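Local atomic coordinates of invasin ipaB (Shigella flexneri, PDB entry 3U0C), a protein that inserts with IpaC into the host cell membrane, where the two form the pore through which type III effectors enter the cytosol. Residues S124-K127 / D128-K132; K132-Q135 / I136-R139; K151-S154 / R155-I158; I162-D165 / A166-D170. All blocks are in the same frame, centred on the assembly; numbering follows the deposited sequence.

Interaction 1. Residues S124-K127 / D128-K132; sequences SKIK and DLENK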
ATOM      1  N   SER A 124      13.773 -17.233  11.790  1.00 47.98           N
ATOM      2  CA  SER A 124      14.145 -18.646  11.874  1.00 48.40           C
ATOM      3  C   SER A 124      15.651 -18.857  11.743  1.00 51.20           C
ATOM      4  O   SER A 124      16.312 -19.399  12.638  1.00 51.08           O
ATOM      5  CB  SER A 124      13.454 -19.455  10.773  1.00 45.05           C
ATOM      6  OG  SER A 124      12.107 -19.695  11.097  1.00 53.48           O
ATOM      7  N   LYS A 125      16.182 -18.452  10.599  1.00 41.84           N
ATOM      8  CA  LYS A 125      17.588 -18.573  10.328  1.00 45.79           C
ATOM      9  C   LYS A 125      18.393 -18.129  11.540  1.00 44.39           C
ATOM     10  O   LYS A 125      19.438 -18.703  11.835  1.00 46.37           O
ATOM     11  CB  LYS A 125      17.943 -17.714   9.128  1.00 53.05           C
ATOM     12  CG  LYS A 125      19.377 -17.830   8.681  1.00 59.06           C
ATOM     13  CD  LYS A 125      19.618 -16.986   7.423  1.00 56.83           C
ATOM     14  CE  LYS A 125      21.067 -17.125   6.962  1.00 61.04           C
ATOM     15  NZ  LYS A 125      21.331 -16.328   5.724  1.00 61.52           N
ATOM     16  N   ILE A 126      17.909 -17.100  12.234  1.00 45.05           N
ATOM     17  CA  ILE A 126      18.625 -16.547  13.382  1.00 45.61           C
ATOM     18  C   ILE A 126      18.493 -17.432  14.606  1.00 42.94           C
ATOM     19  O   ILE A 126      19.472 -17.674  15.318  1.00 47.66           O
ATOM     20  CB  ILE A 126      18.135 -15.128  13.737  1.00 48.30           C
ATOM     21  CG1 ILE A 126      18.449 -14.154  12.589  1.00 46.26           C
ATOM     22  CG2 ILE A 126      18.774 -14.631  15.035  1.00 46.08           C
ATOM     23  CD1 ILE A 126      17.958 -12.758  12.832  1.00 40.74           C
ATOM     24  N   LYS A 127      17.284 -17.907  14.860  1.00 43.96           N
ATOM     25  CA  LYS A 127      17.066 -18.757  16.016  1.00 54.79           C
ATOM     26  C   LYS A 127      17.837 -20.062  15.834  1.00 58.27           C
ATOM     27  O   LYS A 127      18.135 -20.764  16.809  1.00 54.03           O
ATOM     28  CB  LYS A 127      15.581 -19.022  16.218  1.00 64.70           C
ATOM     29  CG  LYS A 127      15.261 -19.876  17.462  1.00 74.74           C
ATOM     30  CD  LYS A 127      13.739 -20.127  17.544  1.00 82.43           C
ATOM     31  CE  LYS A 127      13.344 -20.940  18.780  1.00 87.00           C
ATOM     32  NZ  LYS A 127      11.865 -20.822  18.971  1.00 86.97           N
ATOM     33  N   ASP A 128      18.187 -20.369  14.590  1.00 37.00           N
ATOM     34  CA  ASP A 128      18.919 -21.588  14.295  1.00 44.16           C
ATOM     35  C   ASP A 128      20.420 -21.383  14.417  1.00 48.00           C
ATOM     36  O   ASP A 128      21.165 -22.270  14.883  1.00 48.20           O
ATOM     37  CB  ASP A 128      18.585 -22.085  12.900  1.00 44.58           C
ATOM     38  CG  ASP A 128      18.934 -23.529  12.719  1.00 56.09           C
ATOM     39  OD1 ASP A 128      18.390 -24.352  13.485  1.00 58.68           O
ATOM     40  OD2 ASP A 128      19.768 -23.844  11.842  1.00 61.09           O
ATOM     41  N   LEU A 129      20.881 -20.219  13.984  1.00 43.99           N
ATOM     42  CA  LEU A 129      22.290 -19.898  14.140  1.00 44.39           C
ATOM     43  C   LEU A 129      22.618 -19.639  15.602  1.00 38.69           C
ATOM     44  O   LEU A 129      23.755 -19.766  16.008  1.00 42.15           O
ATOM     45  CB  LEU A 129      22.653 -18.692  13.297  1.00 42.55           C
ATOM     46  CG  LEU A 129      22.655 -19.002  11.809  1.00 44.63           C
ATOM     47  CD1 LEU A 129      22.302 -17.758  10.993  1.00 36.98           C
ATOM     48  CD2 LEU A 129      24.012 -19.576  11.415  1.00 37.56           C
ATOM     49  N   GLU A 130      21.619 -19.269  16.392  1.00 48.06           N
ATOM     50  CA  GLU A 130      21.846 -19.045  17.810  1.00 45.70           C
ATOM     51  C   GLU A 130      22.024 -20.386  18.501  1.00 42.67           C
ATOM     52  O   GLU A 130      22.777 -20.499  19.462  1.00 51.30           O
ATOM     53  CB  GLU A 130      20.691 -18.268  18.441  1.00 46.12           C
ATOM     54  CG  GLU A 130      20.673 -16.782  18.104  1.00 49.68           C
ATOM     55  CD  GLU A 130      19.558 -16.038  18.813  1.00 51.26           C
ATOM     56  OE1 GLU A 130      18.646 -16.703  19.362  1.00 48.77           O
ATOM     57  OE2 GLU A 130      19.598 -14.775  18.817  1.00 49.34           O
ATOM     58  N   ASN A 131      21.310 -21.393  18.009  1.00 48.05           N
ATOM     59  CA  ASN A 131      21.438 -22.750  18.509  1.00 53.85           C
ATOM     60  C   ASN A 131      22.822 -23.344  18.247  1.00 54.42           C
ATOM     61  O   ASN A 131      23.481 -23.834  19.168  1.00 49.35           O
ATOM     62  CB  ASN A 131      20.364 -23.645  17.907  1.00 54.52           C
ATOM     63  CG  ASN A 131      19.003 -23.322  18.444  1.00 59.10           C
ATOM     64  OD1 ASN A 131      18.896 -22.685  19.491  1.00 58.53           O
ATOM     65  ND2 ASN A 131      17.946 -23.739  17.737  1.00 61.69           N
ATOM     66  N   LYS A 132      23.254 -23.297  16.992  1.00 42.17           N
ATOM     67  CA  LYS A 132      24.543 -23.849  16.629  1.00 44.79           C
ATOM     68  C   LYS A 132      25.667 -23.242  17.474  1.00 46.32           C
ATOM     69  O   LYS A 132      26.537 -23.955  17.960  1.00 43.81           O
ATOM     70  CB  LYS A 132      24.797 -23.663  15.136  1.00 42.10           C
ATOM     71  CG  LYS A 132      23.812 -24.446  14.283  1.00 60.17           C
ATOM     72  CD  LYS A 132      24.078 -24.248  12.797  1.00 55.25           C
ATOM     73  CE  LYS A 132      23.014 -24.939  11.965  1.00 51.07           C
ATOM     74  NZ  LYS A 132      23.424 -24.969  10.533  1.00 50.25           N
TER
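Leu-129 lies alongside Lys-125, one turn earlier in the helix, the two side chains pointing the same way; its CD1 rests against the lysine CG at 3.7 Å. The lysine reaches this flank because its CG is anti to the backbone N (chi1 -176°), and from there the chain runs fully extended, carrying NZ past the leucine. Beneath the pair, Leu-129 N donates to Lys-125 O at 3.0 Å. One residue further along, Glu-130 crosses Ile-126 at a slant, with the carboxylate OE2 3.9 Å from the isoleucine CG2, a purely van der Waals touch. Both pairs are i/i+4 neighbours on helix 71-141, the first long arm of an antiparallel helical hairpin within the coiled-coil region. Leu-129, the buried member, packs on Leu-160 of helix 150-197, while Ile-126 meets Ala-167 and Arg-171 there. Glu-130 N is held by Ile-126 O at 2.9 Å, and Asp-128 N by Ser-124 O, also at 2.9 Å. One bond here is weak: that from Asn-131 N to Lys-127 O, at 3.5 Å.

Interaction 2. Residues K132-Q135 / I136-R139; sequences KINQ and IQTR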
ATOM      1  N   LYS A 132      23.254 -23.297  16.992  1.00 42.17           N
ATOM      2  CA  LYS A 132      24.543 -23.849  16.629  1.00 44.79           C
ATOM      3  C   LYS A 132      25.667 -23.242  17.474  1.00 46.32           C
ATOM      4  O   LYS A 132      26.537 -23.955  17.960  1.00 43.81           O
ATOM      5  CB  LYS A 132      24.797 -23.663  15.136  1.00 42.10           C
ATOM      6  CG  LYS A 132      23.812 -24.446  14.283  1.00 60.17           C
ATOM      7  CD  LYS A 132      24.078 -24.248  12.797  1.00 55.25           C
ATOM      8  CE  LYS A 132      23.014 -24.939  11.965  1.00 51.07           C
ATOM      9  NZ  LYS A 132      23.424 -24.969  10.533  1.00 50.25           N
ATOM     10  N   ILE A 133      25.622 -21.923  17.648  1.00 52.71           N
ATOM     11  CA  ILE A 133      26.558 -21.199  18.505  1.00 51.63           C
ATOM     12  C   ILE A 133      26.488 -21.626  19.970  1.00 51.35           C
ATOM     13  O   ILE A 133      27.525 -21.821  20.597  1.00 55.91           O
ATOM     14  CB  ILE A 133      26.334 -19.669  18.414  1.00 48.94           C
ATOM     15  CG1 ILE A 133      26.763 -19.150  17.041  1.00 45.41           C
ATOM     16  CG2 ILE A 133      27.080 -18.944  19.527  1.00 44.31           C
ATOM     17  CD1 ILE A 133      26.226 -17.778  16.721  1.00 41.43           C
ATOM     18  N   ASN A 134      25.290 -21.772  20.530  1.00 48.70           N
ATOM     19  CA  ASN A 134      25.213 -22.186  21.931  1.00 52.29           C
ATOM     20  C   ASN A 134      25.672 -23.629  22.107  1.00 56.68           C
ATOM     21  O   ASN A 134      26.413 -23.957  23.031  1.00 57.98           O
ATOM     22  CB  ASN A 134      23.822 -21.972  22.520  1.00 52.26           C
ATOM     23  CG  ASN A 134      23.455 -20.495  22.625  1.00 63.23           C
ATOM     24  OD1 ASN A 134      23.969 -19.660  21.866  1.00 62.75           O
ATOM     25  ND2 ASN A 134      22.570 -20.161  23.573  1.00 63.40           N
ATOM     26  N   GLN A 135      25.226 -24.474  21.190  1.00 74.65           N
ATOM     27  CA  GLN A 135      25.652 -25.852  21.138  1.00 71.15           C
ATOM     28  C   GLN A 135      27.159 -25.912  21.137  1.00 67.46           C
ATOM     29  O   GLN A 135      27.759 -26.560  21.995  1.00 66.59           O
ATOM     30  CB  GLN A 135      25.140 -26.497  19.860  1.00 71.60           C
ATOM     31  CG  GLN A 135      23.634 -26.646  19.802  1.00 81.02           C
ATOM     32  CD  GLN A 135      23.222 -27.223  18.480  1.00 83.57           C
ATOM     33  OE1 GLN A 135      23.953 -27.079  17.472  1.00 85.11           O
ATOM     34  NE2 GLN A 135      22.052 -27.870  18.447  1.00 77.74           N
ATOM     35  N   ILE A 136      27.770 -25.236  20.172  1.00 42.01           N
ATOM     36  CA  ILE A 136      29.214 -25.269  20.043  1.00 42.26           C
ATOM     37  C   ILE A 136      29.886 -24.641  21.263  1.00 39.86           C
ATOM     38  O   ILE A 136      30.909 -25.141  21.739  1.00 40.76           O
ATOM     39  CB  ILE A 136      29.683 -24.578  18.765  1.00 41.06           C
ATOM     40  CG1 ILE A 136      31.153 -24.854  18.527  1.00 39.36           C
ATOM     41  CG2 ILE A 136      29.482 -23.082  18.868  1.00 37.22           C
ATOM     42  CD1 ILE A 136      31.638 -24.360  17.216  1.00 38.46           C
ATOM     43  N   GLN A 137      29.293 -23.570  21.787  1.00 42.22           N
ATOM     44  CA  GLN A 137      29.871 -22.887  22.940  1.00 50.68           C
ATOM     45  C   GLN A 137      29.898 -23.816  24.148  1.00 45.52           C
ATOM     46  O   GLN A 137      30.915 -23.912  24.832  1.00 46.04           O
ATOM     47  CB  GLN A 137      29.153 -21.564  23.251  1.00 40.29           C
ATOM     48  CG  GLN A 137      29.668 -20.400  22.396  1.00 46.71           C
ATOM     49  CD  GLN A 137      28.951 -19.060  22.631  1.00 45.81           C
ATOM     50  OE1 GLN A 137      27.952 -18.978  23.352  1.00 49.05           O
ATOM     51  NE2 GLN A 137      29.466 -18.002  22.000  1.00 42.49           N
ATOM     52  N   THR A 138      28.789 -24.516  24.388  1.00 52.34           N
ATOM     53  CA  THR A 138      28.746 -25.531  25.430  1.00 46.00           C
ATOM     54  C   THR A 138      29.816 -26.592  25.188  1.00 50.74           C
ATOM     55  O   THR A 138      30.552 -26.977  26.104  1.00 50.95           O
ATOM     56  CB  THR A 138      27.397 -26.260  25.473  1.00 53.77           C
ATOM     57  OG1 THR A 138      26.381 -25.404  26.019  1.00 48.02           O
ATOM     58  CG2 THR A 138      27.528 -27.501  26.325  1.00 50.38           C
ATOM     59  N   ARG A 139      29.893 -27.077  23.952  1.00141.42           N
ATOM     60  CA  ARG A 139      30.879 -28.097  23.590  1.00148.02           C
ATOM     61  C   ARG A 139      32.321 -27.626  23.799  1.00138.46           C
ATOM     62  O   ARG A 139      33.187 -28.410  24.175  1.00140.93           O
ATOM     63  CB  ARG A 139      30.684 -28.524  22.133  1.00 95.69           C
ATOM     64  CG  ARG A 139      31.648 -29.602  21.668  1.00 95.69           C
ATOM     65  CD  ARG A 139      31.407 -30.077  20.244  1.00 95.69           C
ATOM     66  NE  ARG A 139      32.343 -31.128  19.851  1.00 95.69           N
ATOM     67  CZ  ARG A 139      32.235 -31.845  18.743  1.00 95.69           C
ATOM     68  NH1 ARG A 139      31.231 -31.628  17.904  1.00 95.69           N
ATOM     69  NH2 ARG A 139      33.133 -32.783  18.466  1.00 95.69           N
TER
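Near the C-terminal end of helix 71-141, in the coiled-coil arm that packs against helix 150-197, Ile-133 and Gln-137 stand side by side one turn apart, pointing the same way. The methyl CG2 of Ile-133 touches the amide of Gln-137, lying 3.6 Å from NE2 and equally close to CD, so the aliphatic branch covers part of a polar group. Gln-137 has CG anti to its carbonyl carbon (chi1 -84°), and its chain then extends beside the isoleucine. The amide nitrogen NE2 is hydrogen-bonded to Glu-157 OE2 on the partner helix, which makes Gln-137 a polar link between the two arms of the antiparallel hairpin. Hydrophobic residues flank that link: the buried Ile-133 packs on Leu-160 and Lys-164, and the buried Ile-136 on Glu-156. The backbone N of Ile-136 donates to Lys-132 O at 2.8 Å. On the outer surface of the helix, Asn-134 O receives two bonds from Thr-138. The backbone N gives a short and nearly straight one of 2.8 Å (N-H...O 173°), whereas the OG1 bond, at 3.3 Å, is weak. The threonine hydroxyl lies beside its own backbone N (chi1 -73°), and this places OG1 near the carbonyl one turn earlier. The next bond in the ladder, from Arg-139 N to Gln-135 O, measures 2.9 Å. Beyond it the poorly ordered Arg-139 forms a long, weak ion pair through NH2 with Glu-149, just ahead of the returning helix.

Interaction 3. Residues K151-S154 / R155-I158; sequences KKLS and REEI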
ATOM      1  N   LYS A 151      40.922 -25.873  18.430  1.00 57.24           N
ATOM      2  CA  LYS A 151      41.271 -24.886  17.398  1.00 58.46           C
ATOM      3  C   LYS A 151      40.206 -24.795  16.300  1.00 55.48           C
ATOM      4  O   LYS A 151      39.822 -23.703  15.860  1.00 64.14           O
ATOM      5  CB  LYS A 151      42.650 -25.204  16.810  1.00 64.59           C
ATOM      6  CG  LYS A 151      43.110 -24.253  15.703  1.00 68.07           C
ATOM      7  CD  LYS A 151      44.613 -24.402  15.418  1.00 71.84           C
ATOM      8  CE  LYS A 151      44.929 -24.219  13.938  1.00 73.09           C
ATOM      9  NZ  LYS A 151      45.970 -23.163  13.695  1.00 72.81           N
ATOM     10  N   LYS A 152      39.698 -25.948  15.884  1.00 47.68           N
ATOM     11  CA  LYS A 152      38.750 -26.025  14.782  1.00 45.91           C
ATOM     12  C   LYS A 152      37.363 -25.519  15.174  1.00 53.15           C
ATOM     13  O   LYS A 152      36.795 -24.688  14.467  1.00 43.86           O
ATOM     14  CB  LYS A 152      38.681 -27.459  14.256  1.00 47.25           C
ATOM     15  CG  LYS A 152      37.777 -27.651  13.059  1.00 65.20           C
ATOM     16  CD  LYS A 152      37.814 -29.108  12.578  1.00 68.18           C
ATOM     17  CE  LYS A 152      36.888 -29.327  11.382  1.00 73.89           C
ATOM     18  NZ  LYS A 152      36.913 -30.753  10.898  1.00 78.48           N
ATOM     19  N   LEU A 153      36.819 -26.013  16.288  1.00 43.72           N
ATOM     20  CA  LEU A 153      35.540 -25.512  16.805  1.00 45.67           C
ATOM     21  C   LEU A 153      35.555 -23.989  16.987  1.00 41.43           C
ATOM     22  O   LEU A 153      34.566 -23.301  16.703  1.00 42.83           O
ATOM     23  CB  LEU A 153      35.182 -26.181  18.134  1.00 48.23           C
ATOM     24  CG  LEU A 153      34.863 -27.679  18.168  1.00 47.53           C
ATOM     25  CD1 LEU A 153      35.111 -28.258  19.554  1.00 52.62           C
ATOM     26  CD2 LEU A 153      33.435 -27.947  17.727  1.00 45.67           C
ATOM     27  N   SER A 154      36.675 -23.459  17.475  1.00 43.11           N
ATOM     28  CA  SER A 154      36.791 -22.017  17.669  1.00 41.63           C
ATOM     29  C   SER A 154      36.615 -21.282  16.345  1.00 37.98           C
ATOM     30  O   SER A 154      35.999 -20.229  16.299  1.00 36.79           O
ATOM     31  CB  SER A 154      38.136 -21.660  18.299  1.00 39.22           C
ATOM     32  OG  SER A 154      38.200 -22.126  19.642  1.00 40.02           O
ATOM     33  N   ARG A 155      37.160 -21.858  15.277  1.00 58.73           N
ATOM     34  CA  ARG A 155      37.035 -21.316  13.930  1.00 52.52           C
ATOM     35  C   ARG A 155      35.621 -21.460  13.376  1.00 52.52           C
ATOM     36  O   ARG A 155      35.209 -20.671  12.528  1.00 53.41           O
ATOM     37  CB  ARG A 155      38.023 -21.989  12.972  1.00 51.00           C
ATOM     38  CG  ARG A 155      39.466 -21.534  13.114  1.00 56.76           C
ATOM     39  CD  ARG A 155      40.362 -22.203  12.071  1.00 63.69           C
ATOM     40  NE  ARG A 155      39.984 -23.599  11.829  1.00 73.46           N
ATOM     41  CZ  ARG A 155      40.758 -24.648  12.104  1.00 79.48           C
ATOM     42  NH1 ARG A 155      41.959 -24.461  12.620  1.00 81.95           N
ATOM     43  NH2 ARG A 155      40.337 -25.890  11.861  1.00 84.28           N
ATOM     44  N   GLU A 156      34.886 -22.468  13.838  1.00 46.62           N
ATOM     45  CA  GLU A 156      33.510 -22.655  13.397  1.00 46.06           C
ATOM     46  C   GLU A 156      32.593 -21.675  14.110  1.00 42.93           C
ATOM     47  O   GLU A 156      31.553 -21.267  13.587  1.00 44.28           O
ATOM     48  CB  GLU A 156      33.022 -24.062  13.708  1.00 56.75           C
ATOM     49  CG  GLU A 156      33.832 -25.195  13.119  1.00 65.93           C
ATOM     50  CD  GLU A 156      33.237 -26.541  13.509  1.00 77.72           C
ATOM     51  OE1 GLU A 156      32.175 -26.544  14.183  1.00 78.16           O
ATOM     52  OE2 GLU A 156      33.822 -27.589  13.148  1.00 83.04           O
ATOM     53  N   GLU A 157      32.969 -21.334  15.333  1.00 44.83           N
ATOM     54  CA  GLU A 157      32.181 -20.409  16.113  1.00 46.97           C
ATOM     55  C   GLU A 157      32.364 -18.983  15.612  1.00 42.53           C
ATOM     56  O   GLU A 157      31.453 -18.189  15.708  1.00 41.63           O
ATOM     57  CB  GLU A 157      32.520 -20.501  17.596  1.00 44.46           C
ATOM     58  CG  GLU A 157      31.989 -19.346  18.411  1.00 52.45           C
ATOM     59  CD  GLU A 157      32.439 -19.408  19.853  1.00 61.02           C
ATOM     60  OE1 GLU A 157      33.512 -19.994  20.127  1.00 57.86           O
ATOM     61  OE2 GLU A 157      31.713 -18.870  20.717  1.00 68.86           O
ATOM     62  N   ILE A 158      33.533 -18.647  15.081  1.00 41.98           N
ATOM     63  CA  ILE A 158      33.714 -17.311  14.533  1.00 42.50           C
ATOM     64  C   ILE A 158      32.916 -17.212  13.253  1.00 39.88           C
ATOM     65  O   ILE A 158      32.417 -16.146  12.896  1.00 38.85           O
ATOM     66  CB  ILE A 158      35.190 -16.982  14.236  1.00 40.48           C
ATOM     67  CG1 ILE A 158      35.799 -18.045  13.318  1.00 72.95           C
ATOM     68  CG2 ILE A 158      35.970 -16.845  15.523  1.00 40.79           C
ATOM     69  CD1 ILE A 158      36.902 -17.533  12.372  1.00 72.70           C
TER
HETATM   70  O   HOH W   1      35.547 -18.754  18.961  0.92 39.13           O
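The guanidinium of Arg-155 lays one face over the preceding turn of its own helix, where Lys-152 CA sits 3.3 Å above the plane and Lys-151 O 3.8 Å above it, both displaced toward the rim. At its edge, in plane, Lys-151 CE approaches NH1 to 3.3 Å, while NH2 lies 3.3 Å from Lys-152 CB. A bend in the arginine chain at chi3 (-38°) turns the group back over the backbone between the two lysine stems. Lys-151 NZ remains 4.4 Å from Arg-155 NH1, a pairing of like charges that probably disfavours a closer approach. Glu-156 slants across Lys-152, its OE2 3.9 Å from CE, and the opposite charges there are near each other without forming a salt bridge. On another side of the helix a water donates to both Ser-154 O and Glu-157 OE1, the latter at 2.7 Å; the other carboxylate oxygen, OE2, is taken up by Gln-137. Ser-154 OG returns to Lys-150 O. Leu-153 is buried against Leu-140 on the inward face of this first part of helix 150-197, where it packs beside polar side chains, as part of an antiparallel coiled-coil hairpin.

Interaction 4. Residues I162-D165 / A166-D170; sequences IKKD and AAVKD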
ATOM      1  N   ILE A 162      29.803 -14.716  12.409  1.00 37.36           N
ATOM      2  CA  ILE A 162      29.797 -13.849  11.246  1.00 38.66           C
ATOM      3  C   ILE A 162      28.510 -14.005  10.443  1.00 40.81           C
ATOM      4  O   ILE A 162      28.027 -13.049   9.831  1.00 36.25           O
ATOM      5  CB  ILE A 162      30.972 -14.138  10.334  1.00 38.77           C
ATOM      6  CG1 ILE A 162      32.270 -13.738  11.028  1.00 37.25           C
ATOM      7  CG2 ILE A 162      30.813 -13.389   9.015  1.00 36.39           C
ATOM      8  CD1 ILE A 162      33.437 -13.750  10.113  1.00 37.59           C
ATOM      9  N   LYS A 163      27.959 -15.216  10.454  1.00 41.95           N
ATOM     10  CA  LYS A 163      26.738 -15.494   9.715  1.00 47.63           C
ATOM     11  C   LYS A 163      25.537 -14.919  10.434  1.00 43.27           C
ATOM     12  O   LYS A 163      24.635 -14.371   9.807  1.00 49.58           O
ATOM     13  CB  LYS A 163      26.566 -16.998   9.499  1.00 39.52           C
ATOM     14  CG  LYS A 163      27.413 -17.551   8.376  1.00 39.88           C
ATOM     15  CD  LYS A 163      27.040 -18.994   8.091  1.00 52.22           C
ATOM     16  CE  LYS A 163      28.237 -19.920   8.270  1.00 55.19           C
ATOM     17  NZ  LYS A 163      28.720 -20.412   6.954  1.00 56.19           N
ATOM     18  N   LYS A 164      25.539 -15.046  11.753  1.00 41.39           N
ATOM     19  CA  LYS A 164      24.452 -14.552  12.581  1.00 38.99           C
ATOM     20  C   LYS A 164      24.394 -13.020  12.602  1.00 35.07           C
ATOM     21  O   LYS A 164      23.309 -12.450  12.580  1.00 36.34           O
ATOM     22  CB  LYS A 164      24.582 -15.100  13.998  1.00 44.38           C
ATOM     23  CG  LYS A 164      23.679 -14.435  15.025  1.00 48.53           C
ATOM     24  CD  LYS A 164      24.246 -14.626  16.435  1.00 58.48           C
ATOM     25  CE  LYS A 164      23.571 -13.660  17.402  1.00 69.59           C
ATOM     26  NZ  LYS A 164      23.485 -12.263  16.837  1.00 71.45           N
ATOM     27  N   ASP A 165      25.546 -12.351  12.646  1.00 39.13           N
ATOM     28  CA  ASP A 165      25.550 -10.889  12.553  1.00 38.80           C
ATOM     29  C   ASP A 165      24.958 -10.458  11.222  1.00 37.69           C
ATOM     30  O   ASP A 165      24.211  -9.490  11.167  1.00 37.50           O
ATOM     31  CB  ASP A 165      26.957 -10.299  12.688  1.00 38.74           C
ATOM     32  CG  ASP A 165      27.630 -10.662  14.004  1.00 44.38           C
ATOM     33  OD1 ASP A 165      26.930 -10.749  15.038  1.00 37.29           O
ATOM     34  OD2 ASP A 165      28.868 -10.861  13.990  1.00 39.28           O
ATOM     35  N   ALA A 166      25.304 -11.164  10.148  1.00 35.97           N
ATOM     36  CA  ALA A 166      24.820 -10.789   8.821  1.00 42.55           C
ATOM     37  C   ALA A 166      23.328 -11.065   8.664  1.00 43.82           C
ATOM     38  O   ALA A 166      22.625 -10.350   7.927  1.00 45.09           O
ATOM     39  CB  ALA A 166      25.623 -11.475   7.725  1.00 37.91           C
ATOM     40  N   ALA A 167      22.842 -12.079   9.378  1.00 40.77           N
ATOM     41  CA  ALA A 167      21.424 -12.429   9.361  1.00 37.28           C
ATOM     42  C   ALA A 167      20.591 -11.513  10.244  1.00 38.78           C
ATOM     43  O   ALA A 167      19.383 -11.366  10.017  1.00 42.87           O
ATOM     44  CB  ALA A 167      21.207 -13.865   9.760  1.00 37.14           C
ATOM     45  N   VAL A 168      21.211 -10.902  11.249  1.00 36.36           N
ATOM     46  CA  VAL A 168      20.487  -9.925  12.052  1.00 36.49           C
ATOM     47  C   VAL A 168      20.300  -8.680  11.199  1.00 38.43           C
ATOM     48  O   VAL A 168      19.213  -8.110  11.144  1.00 35.60           O
ATOM     49  CB  VAL A 168      21.219  -9.548  13.342  1.00 39.29           C
ATOM     50  CG1 VAL A 168      20.669  -8.232  13.887  1.00 34.71           C
ATOM     51  CG2 VAL A 168      21.101 -10.659  14.380  1.00 46.54           C
ATOM     52  N   LYS A 169      21.375  -8.288  10.520  1.00 40.58           N
ATOM     53  CA  LYS A 169      21.336  -7.168   9.600  1.00 46.71           C
ATOM     54  C   LYS A 169      20.213  -7.373   8.601  1.00 49.16           C
ATOM     55  O   LYS A 169      19.326  -6.523   8.445  1.00 47.15           O
ATOM     56  CB  LYS A 169      22.659  -7.064   8.853  1.00 47.49           C
ATOM     57  CG  LYS A 169      22.796  -5.820   8.000  1.00 50.79           C
ATOM     58  CD  LYS A 169      24.267  -5.564   7.642  1.00 57.27           C
ATOM     59  CE  LYS A 169      24.516  -5.699   6.146  1.00 57.83           C
ATOM     60  NZ  LYS A 169      25.988  -5.726   5.834  1.00 54.50           N
ATOM     61  N   ASP A 170      20.256  -8.514   7.927  1.00 34.43           N
ATOM     62  CA  ASP A 170      19.338  -8.760   6.839  1.00 41.93           C
ATOM     63  C   ASP A 170      17.905  -8.767   7.349  1.00 44.04           C
ATOM     64  O   ASP A 170      16.995  -8.301   6.655  1.00 42.64           O
ATOM     65  CB  ASP A 170      19.677 -10.058   6.111  1.00 43.16           C
ATOM     66  CG  ASP A 170      18.829 -10.263   4.862  1.00 49.00           C
ATOM     67  OD1 ASP A 170      19.007  -9.508   3.875  1.00 46.61           O
ATOM     68  OD2 ASP A 170      17.986 -11.186   4.871  1.00 47.99           O
TER
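Two amides converge on Asp-165 O: Lys-169 N makes a nearly straight bond of 3.1 Å (N-H...O 168°), and Val-168 N adds a weak one at 3.3 Å. The same Val-168 N also donates to Lys-164 O at 2.9 Å, so its hydrogen is shared between successive carbonyls of helix 150-197, the returning arm of the antiparallel coiled-coil hairpin. Across this turn Lys-164 and Val-168 lie side by side and point the same way. The lysine chain bends at chi4 (-46°), which brings NZ alongside the valine. Its aliphatic part packs on Leu-129 of helix 71-141. One residue earlier, Ala-167 N is bonded to Lys-163 O at 2.9 Å. The small, buried Ala-167 faces helix 71-141, and Lys-163 flanks the same seam by touching Leu-129. Ala-166 sits on the exposed side, and its N makes a weak bond to Ile-162 O at 3.3 Å. Val-168 places its methyl CG2 anti to its carbonyl carbon, 3.4 Å from Lys-164 O and 3.8 Å from Lys-164 NZ.

In the fold
Interactions 1 and 2 follow each other on helix 71-141, sharing Lys-132 with centres 11 Å apart; after the turn, interactions 3 and 4 come in that order on helix 150-197, centres 17 Å apart. Because the helices are antiparallel, the pairing is reversed: interaction 1 faces interaction 4 and interaction 2 faces interaction 3, each with centres about 10 Å apart. Interactions 1 and 4 touch by packing alone, whereas 2 and 3, nearer the turn, add one polar link to their packing. All four lie at the end of the hairpin where helix 71-141 gives way to helix 150-197, in the elongated N-terminal coiled-coil domain, whose fold resembles that of pore-forming toxins.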